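Local structure of antitoxin HipB (Escherichia coli, 4Z5H) at residues K31-K36 against F56-S61. The protein represses its own operon by binding operator DNA as a dimer, and neutralises the cognate toxin HipA. The protein carries 1 engineered substitution. Residues are numbered along the deposited sequence; the frame is centred on the assembly and turned at random.
With nucleotides of chain B.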
ATOM      1  N   LYS A  31     -12.948  -8.206  12.916  1.00 21.88           N
ATOM      2  CA  LYS A  31     -12.783  -8.777  14.235  1.00 26.70           C
ATOM      3  C   LYS A  31     -11.410  -9.379  14.451  1.00 28.43           C
ATOM      4  O   LYS A  31     -10.802  -9.191  15.477  1.00 30.46           O
ATOM      5  CB  LYS A  31     -13.820  -9.844  14.470  1.00 27.67           C
ATOM      6  CG  LYS A  31     -13.875 -10.338  15.891  1.00 37.95           C
ATOM      7  CD  LYS A  31     -15.235 -10.912  16.196  1.00 44.37           C
ATOM      8  CE  LYS A  31     -15.143 -12.075  17.161  1.00 55.39           C
ATOM      9  NZ  LYS A  31     -16.497 -12.652  17.355  1.00 64.97           N
ATOM     10  N   LYS A  32     -10.939 -10.090  13.449  1.00 25.67           N
ATOM     11  CA  LYS A  32      -9.687 -10.776  13.513  1.00 25.95           C
ATOM     12  C   LYS A  32      -8.567  -9.765  13.746  1.00 29.22           C
ATOM     13  O   LYS A  32      -7.661 -10.019  14.510  1.00 26.64           O
ATOM     14  CB  LYS A  32      -9.478 -11.559  12.213  1.00 27.15           C
ATOM     15  CG  LYS A  32      -8.239 -12.427  12.170  1.00 34.86           C
ATOM     16  CD  LYS A  32      -8.364 -13.583  11.187  1.00 38.05           C
ATOM     17  CE  LYS A  32      -8.206 -13.133   9.739  1.00 39.32           C
ATOM     18  NZ  LYS A  32      -8.360 -14.198   8.707  1.00 36.28           N
ATOM     19  N   ILE A  33      -8.647  -8.613  13.105  1.00 23.05           N
ATOM     20  CA  ILE A  33      -7.590  -7.620  13.180  1.00 25.69           C
ATOM     21  C   ILE A  33      -7.865  -6.432  14.094  1.00 25.08           C
ATOM     22  O   ILE A  33      -7.091  -5.516  14.143  1.00 28.53           O
ATOM     23  CB  ILE A  33      -7.180  -7.117  11.783  1.00 24.86           C
ATOM     24  CG1 ILE A  33      -8.356  -6.460  11.075  1.00 19.10           C
ATOM     25  CG2 ILE A  33      -6.594  -8.247  10.961  1.00 20.89           C
ATOM     26  CD1 ILE A  33      -8.023  -5.969   9.694  1.00 17.54           C
ATOM     27  N   GLY A  34      -8.961  -6.473  14.824  1.00 23.29           N
ATOM     28  CA  GLY A  34      -9.335  -5.384  15.695  1.00 24.46           C
ATOM     29  C   GLY A  34      -9.595  -4.008  15.127  1.00 27.47           C
ATOM     30  O   GLY A  34      -9.182  -3.030  15.687  1.00 26.71           O
ATOM     31  N   ILE A  35     -10.318  -3.936  14.025  1.00 23.97           N
ATOM     32  CA  ILE A  35     -10.737  -2.673  13.455  1.00 19.25           C
ATOM     33  C   ILE A  35     -12.224  -2.750  13.149  1.00 19.00           C
ATOM     34  O   ILE A  35     -12.804  -3.801  13.235  1.00 19.80           O
ATOM     35  CB  ILE A  35      -9.947  -2.268  12.198  1.00 21.16           C
ATOM     36  CG1 ILE A  35     -10.300  -3.167  11.016  1.00 17.48           C
ATOM     37  CG2 ILE A  35      -8.463  -2.229  12.475  1.00 21.92           C
ATOM     38  CD1 ILE A  35      -9.669  -2.742   9.720  1.00 14.23           C
ATOM     39  N   LYS A  36     -12.823  -1.621  12.832  1.00 17.01           N
ATOM     40  CA  LYS A  36     -14.229  -1.586  12.484  1.00 18.64           C
ATOM     41  C   LYS A  36     -14.545  -2.188  11.114  1.00 18.02           C
ATOM     42  O   LYS A  36     -13.801  -2.021  10.178  1.00 12.81           O
ATOM     43  CB  LYS A  36     -14.752  -0.166  12.567  1.00 17.33           C
ATOM     44  CG  LYS A  36     -14.587   0.457  13.935  1.00 24.14           C
ATOM     45  CD  LYS A  36     -15.267   1.801  13.998  1.00 28.93           C
ATOM     46  CE  LYS A  36     -16.770   1.646  14.023  1.00 28.45           C
ATOM     47  NZ  LYS A  36     -17.412   2.883  13.555  1.00 28.68           N
ATOM     48  N   PHE A  56      -2.335  -2.513   5.646  1.00  8.51           N
ATOM     49  CA  PHE A  56      -1.550  -3.646   6.105  1.00  9.11           C
ATOM     50  C   PHE A  56      -2.304  -4.611   7.020  1.00  9.34           C
ATOM     51  O   PHE A  56      -2.115  -5.783   6.945  1.00 10.25           O
ATOM     52  CB  PHE A  56      -0.174  -3.245   6.636  1.00 10.30           C
ATOM     53  CG  PHE A  56       0.822  -2.978   5.550  1.00 10.61           C
ATOM     54  CD1 PHE A  56       1.461  -4.017   4.903  1.00  8.55           C
ATOM     55  CD2 PHE A  56       1.081  -1.691   5.136  1.00 11.01           C
ATOM     56  CE1 PHE A  56       2.349  -3.774   3.882  1.00  9.55           C
ATOM     57  CE2 PHE A  56       1.975  -1.437   4.117  1.00  9.08           C
ATOM     58  CZ  PHE A  56       2.604  -2.475   3.483  1.00  9.47           C
ATOM     59  N   LYS A  57      -3.163  -4.079   7.864  1.00  8.75           N
ATOM     60  CA  LYS A  57      -3.971  -4.890   8.744  1.00 13.14           C
ATOM     61  C   LYS A  57      -4.938  -5.784   7.964  1.00 11.64           C
ATOM     62  O   LYS A  57      -5.041  -6.949   8.230  1.00 13.05           O
ATOM     63  CB  LYS A  57      -4.714  -4.012   9.736  1.00 12.02           C
ATOM     64  CG  LYS A  57      -3.811  -3.451  10.812  1.00 15.93           C
ATOM     65  CD  LYS A  57      -4.569  -2.637  11.829  1.00 19.29           C
ATOM     66  CE  LYS A  57      -3.660  -2.232  12.969  1.00 21.15           C
ATOM     67  NZ  LYS A  57      -4.369  -1.326  13.875  1.00 24.12           N
ATOM     68  N   ILE A  58      -5.605  -5.197   6.981  1.00 12.15           N
ATOM     69  CA  ILE A  58      -6.507  -5.923   6.105  1.00 11.14           C
ATOM     70  C   ILE A  58      -5.746  -6.986   5.310  1.00 11.81           C
ATOM     71  O   ILE A  58      -6.187  -8.100   5.205  1.00 11.46           O
ATOM     72  CB  ILE A  58      -7.331  -4.989   5.196  1.00 10.99           C
ATOM     73  CG1 ILE A  58      -8.258  -4.121   6.042  1.00 10.54           C
ATOM     74  CG2 ILE A  58      -8.175  -5.789   4.230  1.00  9.31           C
ATOM     75  CD1 ILE A  58      -8.898  -2.971   5.320  1.00  9.23           C
ATOM     76  N   LEU A  59      -4.556  -6.644   4.844  1.00 10.01           N
ATOM     77  CA  LEU A  59      -3.742  -7.575   4.108  1.00 10.92           C
ATOM     78  C   LEU A  59      -3.463  -8.795   4.970  1.00 11.70           C
ATOM     79  O   LEU A  59      -3.614  -9.891   4.510  1.00 14.61           O
ATOM     80  CB  LEU A  59      -2.398  -6.946   3.791  1.00 10.51           C
ATOM     81  CG  LEU A  59      -1.911  -6.511   2.433  1.00 17.75           C
ATOM     82  CD1 LEU A  59      -0.408  -6.339   2.440  1.00 11.84           C
ATOM     83  CD2 LEU A  59      -2.401  -7.315   1.248  1.00 12.01           C
ATOM     84  N   GLN A  60      -3.122  -8.576   6.232  1.00 11.26           N
ATOM     85  CA  GLN A  60      -2.883  -9.657   7.167  1.00 13.99           C
ATOM     86  C   GLN A  60      -4.131 -10.529   7.359  1.00 16.01           C
ATOM     87  O   GLN A  60      -4.037 -11.732   7.320  1.00 16.92           O
ATOM     88  CB  GLN A  60      -2.434  -9.125   8.524  1.00 14.50           C
ATOM     89  CG  GLN A  60      -2.016 -10.226   9.477  1.00 19.07           C
ATOM     90  CD  GLN A  60      -2.163  -9.881  10.947  1.00 25.04           C
ATOM     91  OE1 GLN A  60      -2.707  -8.855  11.312  1.00 29.74           O
ATOM     92  NE2 GLN A  60      -1.642 -10.738  11.791  1.00 24.88           N
ATOM     93  N   SER A  61      -5.281  -9.892   7.476  1.00 11.27           N
ATOM     94  CA  SER A  61      -6.541 -10.592   7.659  1.00 14.73           C
ATOM     95  C   SER A  61      -6.835 -11.515   6.479  1.00 14.56           C
ATOM     96  O   SER A  61      -7.418 -12.542   6.664  1.00 15.77           O
ATOM     97  CB  SER A  61      -7.711  -9.637   7.914  1.00 14.58           C
ATOM     98  OG  SER A  61      -8.203  -9.083   6.746  1.00 10.59           O
TER
ATOM     99  P    DA B  14     -10.200   1.765  13.479  1.00 39.74           P
ATOM    100  OP1  DA B  14      -9.110   0.789  13.620  1.00 34.58           O
ATOM    101  OP2  DA B  14     -11.325   1.466  12.577  1.00 31.06           O
ATOM    102  O5'  DA B  14     -10.825   2.093  14.903  1.00 39.53           O
ATOM    103  C5'  DA B  14     -10.001   2.554  15.988  1.00 35.37           C
ATOM    104  C4'  DA B  14     -10.799   3.413  16.940  1.00 34.51           C
ATOM    105  O4'  DA B  14     -11.187   4.630  16.276  1.00 32.82           O
ATOM    106  C3'  DA B  14     -12.105   2.802  17.435  1.00 36.52           C
ATOM    107  O3'  DA B  14     -11.936   2.082  18.655  1.00 41.83           O
ATOM    108  C2'  DA B  14     -12.947   4.020  17.744  1.00 35.69           C
ATOM    109  C1'  DA B  14     -12.430   5.084  16.787  1.00 34.66           C
ATOM    110  N9   DA B  14     -13.309   5.373  15.657  1.00 30.71           N
ATOM    111  C8   DA B  14     -13.374   4.751  14.436  1.00 28.35           C
ATOM    112  N7   DA B  14     -14.273   5.262  13.630  1.00 26.61           N
ATOM    113  C5   DA B  14     -14.841   6.286  14.372  1.00 26.77           C
ATOM    114  C6   DA B  14     -15.858   7.210  14.086  1.00 27.99           C
ATOM    115  N6   DA B  14     -16.507   7.259  12.923  1.00 25.38           N
ATOM    116  N1   DA B  14     -16.185   8.099  15.045  1.00 31.70           N
ATOM    117  C2   DA B  14     -15.534   8.052  16.210  1.00 27.43           C
ATOM    118  N3   DA B  14     -14.566   7.230  16.601  1.00 31.27           N
ATOM    119  C4   DA B  14     -14.260   6.363  15.623  1.00 28.99           C
ATOM    120  P    DG B  15     -13.000   0.978  19.083  1.00 51.74           P
ATOM    121  OP1  DG B  15     -12.337   0.053  20.003  1.00 46.10           O
ATOM    122  OP2  DG B  15     -13.643   0.448  17.861  1.00 42.79           O
ATOM    123  O5'  DG B  15     -14.133   1.809  19.823  1.00 46.50           O
ATOM    124  C5'  DG B  15     -13.828   2.804  20.810  1.00 41.56           C
ATOM    125  C4'  DG B  15     -15.064   3.607  21.139  1.00 39.42           C
ATOM    126  O4'  DG B  15     -15.213   4.669  20.180  1.00 34.39           O
ATOM    127  C3'  DG B  15     -16.377   2.841  21.076  1.00 41.19           C
ATOM    128  O3'  DG B  15     -16.750   2.256  22.321  1.00 46.27           O
ATOM    129  C2'  DG B  15     -17.380   3.931  20.783  1.00 39.64           C
ATOM    130  C1'  DG B  15     -16.589   4.919  19.944  1.00 39.54           C
ATOM    131  N9   DG B  15     -16.830   4.803  18.514  1.00 34.52           N
ATOM    132  C8   DG B  15     -16.176   3.989  17.623  1.00 33.05           C
ATOM    133  N7   DG B  15     -16.613   4.113  16.402  1.00 31.51           N
ATOM    134  C5   DG B  15     -17.631   5.048  16.495  1.00 28.54           C
ATOM    135  C6   DG B  15     -18.484   5.577  15.498  1.00 30.47           C
ATOM    136  O6   DG B  15     -18.511   5.320  14.295  1.00 29.29           O
ATOM    137  N1   DG B  15     -19.378   6.500  16.028  1.00 32.14           N
ATOM    138  C2   DG B  15     -19.441   6.867  17.346  1.00 34.97           C
ATOM    139  N2   DG B  15     -20.372   7.775  17.660  1.00 34.55           N
ATOM    140  N3   DG B  15     -18.659   6.375  18.287  1.00 31.50           N
ATOM    141  C4   DG B  15     -17.784   5.477  17.794  1.00 33.71           C
ATOM    142  P    DG B  16     -17.805   1.078  22.336  1.00 55.36           P
ATOM    143  OP1  DG B  16     -18.138   0.791  23.733  1.00 56.84           O
ATOM    144  OP2  DG B  16     -17.280  -0.001  21.485  1.00 53.90           O
ATOM    145  O5'  DG B  16     -19.053   1.678  21.549  1.00 45.93           O
ATOM    146  C5'  DG B  16     -20.017   2.496  22.210  1.00 44.84           C
ATOM    147  C4'  DG B  16     -21.031   3.075  21.249  1.00 44.52           C
ATOM    148  O4'  DG B  16     -20.412   3.689  20.106  1.00 42.40           O
ATOM    149  C3'  DG B  16     -22.045   2.123  20.632  1.00 43.26           C
ATOM    150  O3'  DG B  16     -23.168   1.861  21.463  1.00 47.98           O
ATOM    151  C2'  DG B  16     -22.601   2.973  19.514  1.00 41.70           C
ATOM    152  C1'  DG B  16     -21.422   3.856  19.115  1.00 42.51           C
ATOM    153  N9   DG B  16     -20.875   3.472  17.821  1.00 35.23           N
ATOM    154  C8   DG B  16     -19.816   2.637  17.567  1.00 34.36           C
ATOM    155  N7   DG B  16     -19.600   2.458  16.293  1.00 30.27           N
ATOM    156  C5   DG B  16     -20.588   3.205  15.670  1.00 29.78           C
ATOM    157  C6   DG B  16     -20.862   3.401  14.293  1.00 26.31           C
ATOM    158  O6   DG B  16     -20.265   2.946  13.319  1.00 25.17           O
ATOM    159  N1   DG B  16     -21.965   4.225  14.106  1.00 25.78           N
ATOM    160  C2   DG B  16     -22.708   4.788  15.110  1.00 27.14           C
ATOM    161  N2   DG B  16     -23.734   5.555  14.729  1.00 24.29           N
ATOM    162  N3   DG B  16     -22.457   4.624  16.394  1.00 27.42           N
ATOM    163  C4   DG B  16     -21.395   3.821  16.600  1.00 30.08           C
TER
HETATM  164  O   HOH W   1      -6.037  -3.377  15.463  1.00 30.27           O
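The peptide group joining Lys57 to Ile58 receives Ile33 on one flat face: CD1 of Ile33 stands almost directly above C of Lys57, at 3.5 Å. The carboxamide of Gln60 meets the other branch, its OE1 lying 3.9 Å from CG2 of Ile33, which sits well off the amide plane. At the DNA end, NZ of Lys36 reaches the major-groove edges of two successive guanines, donating to O6 of DG15 at 2.8 Å and O6 of DG16 at 2.9 Å.

Ile33 is a knob in a hole formed by Lys57, Ile58, Gln60 and Ser61. With CG1 between the backbone N and the carbonyl carbon (chi1 61°) and CG2 beside the N, CD1 faces Lys57 and Ile58 while CG2 meets CB of Ser61 at 3.5 Å. A small serine permits this approach, and its buried hydroxyl is satisfied by donating to O of Ile58 within the same helix. Ile35 crosses Ile58 at about a right angle, and both also pack on Ile40, continuing the core into helix 37-45.

Lysines suit the borders. Lys32, bent at chi3 (76°), turns NZ onto a lone pair of Ser61 O at 2.8 Å; its positive charge at the C-terminal end of helix 52-61 would suit the helix dipole. The extended chain of Lys57 passes slantwise across Ile35, its CD 4.0 Å from CG2 of Ile35, and its NZ donates to a water that can in turn donate to O of Ile33. Gly34, lacking a side chain, readily takes positive phi (61°), closing helix 26-33 in a Schellman motif and opening the turn of the helix-turn-helix.

An apolar centre bordered by lysines thus packs this turn against helix 52-61, while Lys36, the N-cap of helix 37-45, reaches from it to the operator guanines.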